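Local coordinates for protein putative silent information regulator 2 (Leishmania infantum, PDB 5OL0) that uses NAD+ to remove acetyl groups from protein lysine side chains, probably helping to regulate gene expression through chromatin, at residues F76-T79 with L80-E83; N127-G130 with L131-A134; G218-M221 with Q222-P225; C231-P234 with K235-R239; V291-A294 with E295-L299. One frame throughout, in Å; residues are numbered along the deposited sequence.

Interaction 1: residues F76-T79 with L80-E83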
loop_
_atom_site.group_PDB
_atom_site.type_symbol
_atom_site.label_atom_id
_atom_site.label_comp_id
_atom_site.label_asym_id
_atom_site.label_seq_id
_atom_site.Cartn_x
_atom_site.Cartn_y
_atom_site.Cartn_z
ATOM N N PHE A 76 -11.873 10.385 3.779
ATOM C CA PHE A 76 -11.894 8.973 4.204
ATOM C C PHE A 76 -12.270 8.818 5.648
ATOM O O PHE A 76 -11.950 7.836 6.297
ATOM C CB PHE A 76 -10.567 8.285 3.894
ATOM C CG PHE A 76 -10.255 8.242 2.430
ATOM C CD1 PHE A 76 -10.802 7.270 1.616
ATOM C CD2 PHE A 76 -9.463 9.212 1.855
ATOM C CE1 PHE A 76 -10.532 7.245 0.237
ATOM C CE2 PHE A 76 -9.189 9.205 0.493
ATOM C CZ PHE A 76 -9.720 8.212 -0.322
ATOM N N SER A 77 -13.078 9.731 6.135
ATOM C CA SER A 77 -13.540 9.591 7.476
ATOM C C SER A 77 -14.961 9.095 7.423
ATOM O O SER A 77 -15.789 9.538 6.641
ATOM C CB SER A 77 -13.391 10.880 8.279
ATOM O OG SER A 77 -14.522 11.642 8.144
ATOM N N LEU A 78 -15.200 8.109 8.268
ATOM C CA LEU A 78 -16.445 7.488 8.397
ATOM C C LEU A 78 -17.516 8.472 8.880
ATOM O O LEU A 78 -18.667 8.462 8.424
ATOM C CB LEU A 78 -16.243 6.314 9.352
ATOM C CG LEU A 78 -17.362 5.306 9.297
ATOM C CD1 LEU A 78 -17.501 4.726 7.908
ATOM C CD2 LEU A 78 -17.039 4.224 10.323
ATOM N N THR A 79 -17.134 9.356 9.788
ATOM C CA THR A 79 -18.086 10.372 10.275
ATOM C C THR A 79 -18.490 11.419 9.197
ATOM O O THR A 79 -19.686 11.725 9.036
ATOM C CB THR A 79 -17.629 10.997 11.646
ATOM O OG1 THR A 79 -18.531 12.049 11.953
ATOM C CG2 THR A 79 -16.159 11.524 11.634
ATOM N N LEU A 80 -17.534 11.909 8.408
ATOM C CA LEU A 80 -17.893 12.711 7.222
ATOM C C LEU A 80 -18.735 11.956 6.187
ATOM O O LEU A 80 -19.618 12.537 5.579
ATOM C CB LEU A 80 -16.675 13.274 6.542
ATOM C CG LEU A 80 -16.993 14.436 5.614
ATOM C CD1 LEU A 80 -17.578 15.609 6.401
ATOM C CD2 LEU A 80 -15.729 14.870 4.890
ATOM N N LEU A 81 -18.465 10.670 5.981
ATOM C CA LEU A 81 -19.328 9.855 5.105
ATOM C C LEU A 81 -20.786 9.778 5.566
ATOM O O LEU A 81 -21.703 9.935 4.766
ATOM C CB LEU A 81 -18.776 8.425 4.959
ATOM C CG LEU A 81 -19.515 7.575 3.927
ATOM C CD1 LEU A 81 -19.251 8.092 2.525
ATOM C CD2 LEU A 81 -19.101 6.125 4.109
ATOM N N ARG A 82 -21.006 9.560 6.858
ATOM C CA ARG A 82 -22.386 9.552 7.381
ATOM C C ARG A 82 -23.041 10.926 7.259
ATOM O O ARG A 82 -24.211 11.021 7.090
ATOM C CB ARG A 82 -22.423 9.155 8.821
ATOM C CG ARG A 82 -21.940 7.778 9.075
ATOM C CD ARG A 82 -22.669 7.226 10.240
ATOM N NE ARG A 82 -22.406 5.813 10.441
ATOM C CZ ARG A 82 -21.381 5.311 11.106
ATOM N NH1 ARG A 82 -20.448 6.085 11.650
ATOM N NH2 ARG A 82 -21.291 3.986 11.237
ATOM N N GLU A 83 -22.265 11.983 7.340
ATOM C CA GLU A 83 -22.834 13.314 7.416
ATOM C C GLU A 83 -23.095 13.878 6.042
ATOM O O GLU A 83 -24.163 14.444 5.800
ATOM C CB GLU A 83 -21.861 14.208 8.179
ATOM C CG GLU A 83 -22.456 15.473 8.762
ATOM C CD GLU A 83 -21.758 15.909 10.035
ATOM O OE1 GLU A 83 -20.756 15.265 10.422
ATOM O OE2 GLU A 83 -22.229 16.885 10.660
#

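Interaction 2: residues N127-G130 with L131-A134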
loop_
_atom_site.group_PDB
_atom_site.type_symbol
_atom_site.label_atom_id
_atom_site.label_comp_id
_atom_site.label_asym_id
_atom_site.label_seq_id
_atom_site.Cartn_x
_atom_site.Cartn_y
_atom_site.Cartn_z
ATOM N N ASN A 127 -2.366 0.842 -0.026
ATOM C CA ASN A 127 -3.015 1.400 -1.197
ATOM C C ASN A 127 -4.386 0.723 -1.404
ATOM O O ASN A 127 -4.636 -0.457 -0.996
ATOM C CB ASN A 127 -2.131 1.237 -2.429
ATOM C CG ASN A 127 -0.889 2.083 -2.386
ATOM O OD1 ASN A 127 -0.806 3.084 -1.628
ATOM N ND2 ASN A 127 0.079 1.749 -3.276
ATOM N N ILE A 128 -5.279 1.467 -2.054
ATOM C CA ILE A 128 -6.630 0.962 -2.306
ATOM C C ILE A 128 -6.848 0.797 -3.785
ATOM O O ILE A 128 -7.976 0.752 -4.244
ATOM C CB ILE A 128 -7.655 1.876 -1.647
ATOM C CG1 ILE A 128 -7.659 3.310 -2.236
ATOM C CG2 ILE A 128 -7.357 1.931 -0.171
ATOM C CD1 ILE A 128 -8.613 4.239 -1.487
ATOM N N ASP A 129 -5.746 0.677 -4.533
ATOM C CA ASP A 129 -5.829 0.650 -5.989
ATOM C C ASP A 129 -5.903 -0.750 -6.575
ATOM O O ASP A 129 -5.965 -0.882 -7.767
ATOM C CB ASP A 129 -4.687 1.480 -6.598
ATOM C CG ASP A 129 -3.266 1.035 -6.140
ATOM O OD1 ASP A 129 -3.070 -0.177 -5.852
ATOM O OD2 ASP A 129 -2.340 1.922 -6.080
ATOM N N GLY A 130 -5.788 -1.803 -5.760
ATOM C CA GLY A 130 -5.769 -3.170 -6.272
ATOM C C GLY A 130 -4.637 -3.576 -7.234
ATOM O O GLY A 130 -4.677 -4.655 -7.856
ATOM N N LEU A 131 -3.581 -2.792 -7.340
ATOM C CA LEU A 131 -2.536 -3.157 -8.278
ATOM C C LEU A 131 -1.650 -4.325 -7.929
ATOM O O LEU A 131 -1.070 -4.911 -8.808
ATOM C CB LEU A 131 -1.682 -1.949 -8.633
ATOM C CG LEU A 131 -2.486 -0.839 -9.248
ATOM C CD1 LEU A 131 -1.657 0.431 -9.468
ATOM C CD2 LEU A 131 -3.158 -1.266 -10.550
ATOM N N GLU A 132 -1.496 -4.642 -6.668
ATOM C CA GLU A 132 -0.770 -5.839 -6.286
ATOM C C GLU A 132 -1.515 -7.085 -6.854
ATOM O O GLU A 132 -0.903 -7.981 -7.453
ATOM C CB GLU A 132 -0.639 -5.953 -4.778
ATOM C CG GLU A 132 0.124 -4.801 -4.094
ATOM C CD GLU A 132 -0.756 -3.571 -3.803
ATOM O OE1 GLU A 132 -2.018 -3.565 -4.080
ATOM O OE2 GLU A 132 -0.175 -2.581 -3.362
ATOM N N LYS A 133 -2.833 -7.111 -6.637
ATOM C CA LYS A 133 -3.741 -8.136 -7.169
ATOM C C LYS A 133 -3.698 -8.135 -8.700
ATOM O O LYS A 133 -3.620 -9.189 -9.336
ATOM C CB LYS A 133 -5.177 -7.873 -6.686
ATOM C CG LYS A 133 -6.179 -8.953 -7.068
ATOM C CD LYS A 133 -7.475 -8.779 -6.275
ATOM C CE LYS A 133 -8.414 -9.956 -6.501
ATOM N NZ LYS A 133 -9.586 -9.641 -7.368
ATOM N N ALA A 134 -3.629 -6.966 -9.304
ATOM C CA ALA A 134 -3.561 -6.890 -10.778
ATOM C C ALA A 134 -2.270 -7.472 -11.305
ATOM O O ALA A 134 -2.246 -8.028 -12.383
ATOM C CB ALA A 134 -3.716 -5.432 -11.242
HETATM O O HOH W 1 -4.391 -1.948 -3.334
#

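Interaction 3: residues G218-M221 with Q222-P225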
loop_
_atom_site.group_PDB
_atom_site.type_symbol
_atom_site.label_atom_id
_atom_site.label_comp_id
_atom_site.label_asym_id
_atom_site.label_seq_id
_atom_site.Cartn_x
_atom_site.Cartn_y
_atom_site.Cartn_z
ATOM N N GLY A 218 7.377 3.340 -0.539
ATOM C CA GLY A 218 6.477 4.448 -0.811
ATOM C C GLY A 218 5.409 4.655 0.230
ATOM O O GLY A 218 4.356 5.205 -0.074
ATOM N N THR A 219 5.652 4.205 1.454
ATOM C CA THR A 219 4.645 4.312 2.497
ATOM C C THR A 219 4.877 5.492 3.443
ATOM O O THR A 219 6.009 5.915 3.643
ATOM C CB THR A 219 4.621 3.083 3.411
ATOM O OG1 THR A 219 3.584 3.313 4.369
ATOM C CG2 THR A 219 5.877 2.988 4.263
ATOM N N SER A 220 3.844 5.870 4.186
ATOM C CA SER A 220 3.985 7.039 5.068
ATOM C C SER A 220 4.510 6.793 6.512
ATOM O O SER A 220 5.198 7.675 7.088
ATOM C CB SER A 220 2.637 7.827 5.110
ATOM O OG SER A 220 1.570 7.089 5.680
ATOM N N MET A 221 4.129 5.681 7.129
ATOM C CA MET A 221 4.268 5.579 8.599
ATOM C C MET A 221 3.355 6.458 9.399
ATOM O O MET A 221 3.547 6.570 10.581
ATOM C CB MET A 221 5.697 5.938 9.101
ATOM C CG MET A 221 6.841 5.167 8.479
ATOM S SD MET A 221 6.707 3.418 8.890
ATOM C CE MET A 221 6.967 3.362 10.690
ATOM N N GLN A 222 2.385 7.141 8.813
ATOM C CA GLN A 222 1.539 7.992 9.637
ATOM C C GLN A 222 0.105 7.500 9.727
ATOM O O GLN A 222 -0.716 8.176 10.345
ATOM C CB GLN A 222 1.604 9.449 9.130
ATOM C CG GLN A 222 3.059 9.942 9.130
ATOM C CD GLN A 222 3.205 11.430 9.022
ATOM O OE1 GLN A 222 2.788 12.012 8.035
ATOM N NE2 GLN A 222 3.806 12.059 10.046
ATOM N N VAL A 223 -0.198 6.337 9.133
ATOM C CA VAL A 223 -1.517 5.701 9.276
ATOM C C VAL A 223 -1.441 4.385 10.051
ATOM O O VAL A 223 -0.677 3.485 9.683
ATOM C CB VAL A 223 -2.161 5.484 7.886
ATOM C CG1 VAL A 223 -3.493 4.783 8.043
ATOM C CG2 VAL A 223 -2.346 6.825 7.197
ATOM N N HIS A 224 -2.252 4.255 11.103
ATOM C CA HIS A 224 -2.134 3.221 12.085
ATOM C C HIS A 224 -3.376 2.406 12.070
ATOM O O HIS A 224 -4.401 2.931 11.693
ATOM C CB HIS A 224 -1.913 3.875 13.465
ATOM C CG HIS A 224 -0.817 4.866 13.460
ATOM N ND1 HIS A 224 0.498 4.497 13.281
ATOM C CD2 HIS A 224 -0.830 6.220 13.546
ATOM C CE1 HIS A 224 1.241 5.586 13.230
ATOM N NE2 HIS A 224 0.463 6.640 13.405
ATOM N N PRO A 225 -3.315 1.107 12.415
ATOM C CA PRO A 225 -2.134 0.398 12.876
ATOM C C PRO A 225 -1.111 -0.149 11.806
ATOM O O PRO A 225 -0.125 -0.779 12.176
ATOM C CB PRO A 225 -2.749 -0.763 13.661
ATOM C CG PRO A 225 -4.023 -1.070 12.960
ATOM C CD PRO A 225 -4.520 0.256 12.431
#

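Interaction 4: residues C231-P234 with K235-R239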
loop_
_atom_site.group_PDB
_atom_site.type_symbol
_atom_site.label_atom_id
_atom_site.label_comp_id
_atom_site.label_asym_id
_atom_site.label_seq_id
_atom_site.Cartn_x
_atom_site.Cartn_y
_atom_site.Cartn_z
ATOM N N CYS A 231 7.778 -2.090 12.818
ATOM C CA CYS A 231 8.186 -1.976 14.219
ATOM C C CYS A 231 8.254 -3.302 14.967
ATOM O O CYS A 231 8.911 -3.356 15.992
ATOM C CB CYS A 231 7.270 -0.979 14.974
ATOM S SG CYS A 231 7.372 0.668 14.163
ATOM N N VAL A 232 7.542 -4.330 14.511
ATOM C CA VAL A 232 7.413 -5.622 15.230
ATOM C C VAL A 232 8.299 -6.725 14.589
ATOM O O VAL A 232 8.363 -7.812 15.097
ATOM C CB VAL A 232 5.955 -6.123 15.363
ATOM C CG1 VAL A 232 5.070 -5.163 16.201
ATOM C CG2 VAL A 232 5.291 -6.310 14.025
ATOM N N VAL A 233 9.012 -6.434 13.508
ATOM C CA VAL A 233 9.957 -7.398 12.965
ATOM C C VAL A 233 11.140 -7.500 13.931
ATOM O O VAL A 233 11.392 -6.567 14.679
ATOM C CB VAL A 233 10.445 -7.032 11.551
ATOM C CG1 VAL A 233 9.249 -6.815 10.650
ATOM C CG2 VAL A 233 11.338 -5.808 11.554
ATOM N N PRO A 234 11.893 -8.601 13.878
ATOM C CA PRO A 234 13.045 -8.731 14.793
ATOM C C PRO A 234 14.028 -7.533 14.685
ATOM O O PRO A 234 14.275 -7.000 13.594
ATOM C CB PRO A 234 13.685 -10.041 14.357
ATOM C CG PRO A 234 12.564 -10.836 13.723
ATOM C CD PRO A 234 11.675 -9.816 13.065
ATOM N N LYS A 235 14.583 -7.127 15.820
ATOM C CA LYS A 235 15.503 -5.980 15.916
ATOM C C LYS A 235 16.764 -6.104 15.066
ATOM O O LYS A 235 17.390 -5.114 14.760
ATOM C CB LYS A 235 15.913 -5.701 17.386
ATOM C CG LYS A 235 16.632 -6.871 18.098
ATOM C CD LYS A 235 17.542 -6.480 19.292
ATOM C CE LYS A 235 19.018 -6.818 19.046
ATOM N NZ LYS A 235 19.800 -6.615 20.285
ATOM N N SER A 236 17.100 -7.309 14.655
ATOM C CA SER A 236 18.298 -7.573 13.879
ATOM C C SER A 236 18.064 -7.665 12.380
ATOM O O SER A 236 19.040 -7.733 11.619
ATOM C CB SER A 236 18.861 -8.923 14.328
ATOM O OG SER A 236 17.837 -9.932 14.196
ATOM N N VAL A 237 16.824 -7.683 11.912
ATOM C CA VAL A 237 16.638 -7.878 10.469
ATOM C C VAL A 237 16.708 -6.557 9.677
ATOM O O VAL A 237 16.242 -5.538 10.150
ATOM C CB VAL A 237 15.389 -8.675 10.106
ATOM C CG1 VAL A 237 15.434 -10.058 10.774
ATOM C CG2 VAL A 237 14.130 -7.884 10.338
ATOM N N PRO A 238 17.265 -6.597 8.471
ATOM C CA PRO A 238 17.341 -5.412 7.651
ATOM C C PRO A 238 15.954 -4.866 7.267
ATOM O O PRO A 238 14.984 -5.661 7.039
ATOM C CB PRO A 238 18.114 -5.849 6.407
ATOM C CG PRO A 238 18.148 -7.327 6.448
ATOM C CD PRO A 238 17.903 -7.761 7.840
ATOM N N ARG A 239 15.870 -3.527 7.231
ATOM C CA ARG A 239 14.658 -2.846 6.853
ATOM C C ARG A 239 15.030 -1.845 5.769
ATOM O O ARG A 239 15.830 -0.969 5.998
ATOM C CB ARG A 239 13.982 -2.189 8.053
ATOM C CG ARG A 239 13.759 -3.093 9.245
ATOM C CD ARG A 239 12.856 -2.464 10.304
ATOM N NE ARG A 239 13.511 -1.315 10.925
ATOM C CZ ARG A 239 12.992 -0.594 11.936
ATOM N NH1 ARG A 239 11.822 -0.888 12.497
ATOM N NH2 ARG A 239 13.674 0.412 12.424
#

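Interaction 5: residues V291-A294 with E295-L299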
loop_
_atom_site.group_PDB
_atom_site.type_symbol
_atom_site.label_atom_id
_atom_site.label_comp_id
_atom_site.label_asym_id
_atom_site.label_seq_id
_atom_site.Cartn_x
_atom_site.Cartn_y
_atom_site.Cartn_z
ATOM N N VAL A 291 14.008 -1.729 -10.258
ATOM C CA VAL A 291 14.566 -2.264 -11.516
ATOM C C VAL A 291 16.045 -2.616 -11.264
ATOM O O VAL A 291 16.492 -3.760 -11.558
ATOM C CB VAL A 291 14.368 -1.297 -12.679
ATOM C CG1 VAL A 291 15.296 -1.615 -13.859
ATOM C CG2 VAL A 291 12.894 -1.294 -13.113
ATOM N N THR A 292 16.768 -1.690 -10.632
ATOM C CA THR A 292 18.172 -1.966 -10.284
ATOM C C THR A 292 18.311 -3.165 -9.381
ATOM O O THR A 292 19.157 -3.983 -9.613
ATOM C CB THR A 292 18.792 -0.771 -9.624
ATOM O OG1 THR A 292 18.610 0.319 -10.484
ATOM C CG2 THR A 292 20.323 -0.954 -9.334
ATOM N N LEU A 293 17.500 -3.240 -8.326
ATOM C CA LEU A 293 17.496 -4.408 -7.449
ATOM C C LEU A 293 17.279 -5.709 -8.180
ATOM O O LEU A 293 17.995 -6.739 -7.960
ATOM C CB LEU A 293 16.497 -4.225 -6.291
ATOM C CG LEU A 293 16.349 -5.327 -5.279
ATOM C CD1 LEU A 293 17.691 -5.699 -4.652
ATOM C CD2 LEU A 293 15.350 -4.857 -4.214
ATOM N N ALA A 294 16.349 -5.669 -9.103
ATOM C CA ALA A 294 16.044 -6.814 -9.936
ATOM C C ALA A 294 17.256 -7.270 -10.753
ATOM O O ALA A 294 17.539 -8.486 -10.811
ATOM C CB ALA A 294 14.885 -6.513 -10.846
ATOM N N GLU A 295 17.959 -6.322 -11.359
ATOM C CA GLU A 295 19.184 -6.631 -12.077
ATOM C C GLU A 295 20.120 -7.430 -11.211
ATOM O O GLU A 295 20.543 -8.515 -11.575
ATOM C CB GLU A 295 19.958 -5.395 -12.485
ATOM C CG GLU A 295 19.288 -4.400 -13.400
ATOM C CD GLU A 295 20.224 -3.224 -13.660
ATOM O OE1 GLU A 295 21.384 -3.510 -14.032
ATOM O OE2 GLU A 295 19.823 -2.042 -13.481
ATOM N N TYR A 296 20.391 -6.921 -10.009
ATOM C CA TYR A 296 21.360 -7.584 -9.156
ATOM C C TYR A 296 20.877 -8.931 -8.644
ATOM O O TYR A 296 21.687 -9.774 -8.309
ATOM C CB TYR A 296 21.745 -6.680 -7.998
ATOM C CG TYR A 296 22.550 -5.478 -8.402
ATOM C CD1 TYR A 296 23.793 -5.628 -9.071
ATOM C CD2 TYR A 296 22.130 -4.189 -8.092
ATOM C CE1 TYR A 296 24.550 -4.521 -9.437
ATOM C CE2 TYR A 296 22.894 -3.081 -8.438
ATOM C CZ TYR A 296 24.074 -3.250 -9.111
ATOM O OH TYR A 296 24.781 -2.144 -9.424
ATOM N N LEU A 297 19.561 -9.135 -8.586
ATOM C CA LEU A 297 18.985 -10.379 -8.178
ATOM C C LEU A 297 18.922 -11.430 -9.321
ATOM O O LEU A 297 18.499 -12.560 -9.100
ATOM C CB LEU A 297 17.593 -10.111 -7.586
ATOM C CG LEU A 297 17.586 -9.570 -6.150
ATOM C CD1 LEU A 297 16.132 -9.254 -5.829
ATOM C CD2 LEU A 297 18.109 -10.592 -5.166
ATOM N N GLY A 298 19.307 -11.060 -10.536
ATOM C CA GLY A 298 19.203 -11.959 -11.658
ATOM C C GLY A 298 17.784 -12.052 -12.187
ATOM O O GLY A 298 17.433 -13.037 -12.856
ATOM N N LEU A 299 16.951 -11.043 -11.899
ATOM C CA LEU A 299 15.539 -11.079 -12.289
ATOM C C LEU A 299 15.169 -10.030 -13.336
ATOM O O LEU A 299 13.984 -9.764 -13.596
ATOM C CB LEU A 299 14.721 -10.905 -11.061
ATOM C CG LEU A 299 14.935 -11.907 -9.951
ATOM C CD1 LEU A 299 14.016 -11.615 -8.785
ATOM C CD2 LEU A 299 14.665 -13.311 -10.460
#

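Interaction 1: residues F76-T79 with L80-E83
Ser77 and Leu80 meet in an N-cap, the standard way of starting a helix, here the short helix 78-83 near the zinc-binding module of the sirtuin fold. Ser77 OG accepts the amide of Leu80, OG to N 3.0 Å, while its carbonyl takes the amide of Leu81 one residue on, O to N 3.0 Å. With chi1 at 89°, the hydroxyl leans forward over the first turn, where OG also lies 3.1 Å from Leu80 CB; OG has a further hydrogen bond with Asp74 O, just upstream. The capped end is therefore tight. Its apolar flank continues outside the turn: Leu81 is buried against Ile155, Phe191 and Phe88, and Leu80 rests on Ile87 of helix 85-95. The solvent side is slacker. Thr79 and Glu83 run side by side, pointing the same way, with Thr79 OG1 and Glu83 OE1 4.2 Å apart, and the backbone bond Glu83 N to Thr79 O is weak. Arg82 is exposed too, though its NE is held in a salt bridge by Glu156, which lies between the zinc ligands Cys154 and Cys157. Its chain crosses Leu78 at a slant, NH1 passing 4.0 Å from Leu78 CG.

Interaction 2: residues N127-G130 with L131-A134
Asp129 turns its carboxylate back over the chain toward Leu131, because chi1 of 56° sets CG between the backbone N and the carbonyl carbon; Glu132 bends at chi2 (84°) and brings its own carboxylate round to the same region. The result at the start of helix 131-134 is an Asx turn: Asp129 OD1 accepts the amide of Leu131, OD1 to N 3.1 Å, in a nearly straight bond that reaches the oxygen from above the carboxylate plane. The side chains of Asp129 and Leu131 cross at about a right angle, with Asp129 CG 3.7 Å from Leu131 CD1, so an apolar branch lies against the acid. Gly130 stands at the N-cap position with positive phi, and its carbonyl closes the first helical turn by accepting Ala134 N (O to N 2.9 Å). A water sits on the inner side of the turn. It accepts from Gly130 N at 2.8 Å and can donate to Glu132 OE1 at 3.0 Å and, weakly, to Asn127 O, though it has more acceptors around it than protons. Second partners fix the far oxygens, Asp129 OD2 on Ser45 OG and Glu132 OE2 on Thr125 OG1. Asn127, Ile128 and Asp129 probably contribute to the NAD+ site, as in a close relative. Asp129 OD1 and Glu132 OE1 approach to 4.0 Å, a pairing of like charges; the N-H of Leu131 on OD1, and the water if it donates to OE1, would probably soften that repulsion.

Interaction 3: residues G218-M221 with Q222-P225
Ser220 faces Gln222 across an ST turn, the hydroxyl doing for this loop what a helix cap does for a helix. The Ser220 side chain points at the following residues, and chi1 of 64° aims OG at the amide of Gln222: OG to N is 3.2 Å and the bond is almost straight at 170°. On the side of the turn where Ser220 points, the same OG also approaches CG2 of Val223, at 4.2 Å. Met221, with positive phi, starts its side chain away from the following residues; bends at chi2 and chi3 follow, and it packs on Phe252. Met221 O meets His224: CE1 of the imidazole lies 3.6 Å from that oxygen, in an oblique approach. One face of the ring lies over the Gln222 carbonyl carbon, 3.7 Å from the plane and displaced toward the rim. Beyond it the peptide bond before Pro225 is cis. Val223 packs on His146, the probable proton acceptor, and on the modified side chain of the bound peptide, while the His224 backbone is hydrogen-bonded to that peptide and its ring meets an aromatic residue of it. The arrangement is typical of the sirtuin active-site cleft, in which a Gly-Thr-Ser segment, probably part of the NAD+ site, leads through the turn into the extended segment at Val223 and His224 that contacts the acetylated peptide.

Interaction 4: residues C231-P234 with K235-R239
Val237 folds back over Pro234 at the end of a type I beta turn that runs from Pro234 to Val237 and leads into strand 239-242. Its amide donates to Pro234 O, N to O 3.1 Å, from well above the carbonyl plane. Followed outward, Val237 CB sits 4.0 Å from that same oxygen. A chi1 of -58° puts CG1 anti to the carbonyl carbon and CG2 between the backbone N and that carbon. The CG1 branch runs over the proline ring, 4.0 Å from Pro234 CB, while CG2 turns inward, 3.4 Å from Pro234 O and 3.7 Å from CG2 of Val233. That valine methyl in turn touches the aliphatic part of Arg239, with CG2 to CD 3.9 Å, before the guanidinium edge passes Cys231 CA at 4.2 Å from NH1. Arg239 is pinned by Asp279 in a salt bridge, by the carbonyls of Pro230 and Leu251, and by a cation-pi contact with Phe252. Pro234 O takes a second hydrogen bond from Arg278. The hydrogen bond thus closes the turn, methyl and ring carbons pack against it, and a buried arginine, its charge probably offset by Asp279 with Arg278 nearby, ties the loop to the edge of the Rossmann sheet.

Interaction 5: residues V291-A294 with E295-L299
Ala294 and Leu299 end helix 286-296 in a Schellman motif, in which Leu299 N reaches back to Ala294 O (2.8 Å), Gly298 N bonds to Glu295 O (3.0 Å), and Gly298 takes the positive phi of the reversal. Ala294 O is thus doubly used, since Leu297 N also gives it a weak bond besides its main one to Leu293 O. The side chains divide along three faces of the helix. On one, Thr292 and Tyr296 lie side by side and point the same way: the Thr292 methyl CG2, turned anti to its own backbone N, lies 3.5 Å from Tyr296 CE2. The tyrosine also touches Ala25 of helix 21-30, and the threonine hydroxyl bonds to Glu288 O one turn earlier. Glu295 extends from a chi1 of -60° along the preceding turn, bringing OE2 to 3.6 Å from Thr292 CA. The inner face is apolar. Leu293 CG meets Leu297 CD1 at 4.0 Å, and both leucines pack on Phe110 of helix 106-116 and on helix 21-30, through Leu24 for the first and through Ala25 and Ile28 for the second. On the third face Ala294 CB stands 4.4 Å from Leu299 CB, beside Leu303 of the following helix 300-308. At this helix end the amides of Gly298 and Leu299 find acceptors through the reversal and Tyr296 O is taken by Arg29, while the leucines pack the helix on helices 21-30 and 106-116.

All five are local contacts along the chain. Interactions 1 and 2 both start helices, interaction 5 ends one, and interactions 3 and 4 lie in the long connection between strands 213-217 and 239-242. Interactions 1 and 3 are surface contacts; 2, 4 and 5 are partly buried. Interactions 2 and 3 hold residues of the probable NAD+ site, with nearest atoms about 6 Å apart. Interaction 1, beside the zinc module, touches interaction 2 through Phe76 CE1 and Ile128 CD1, 4.0 Å apart. In interactions 1, 2 and 3 a side-chain oxygen accepts an amide, whereas 4 and 5, in the Rossmann part, rely more on aliphatic packing. Interactions 1 and 5 lie on opposite sides of the chain's centre.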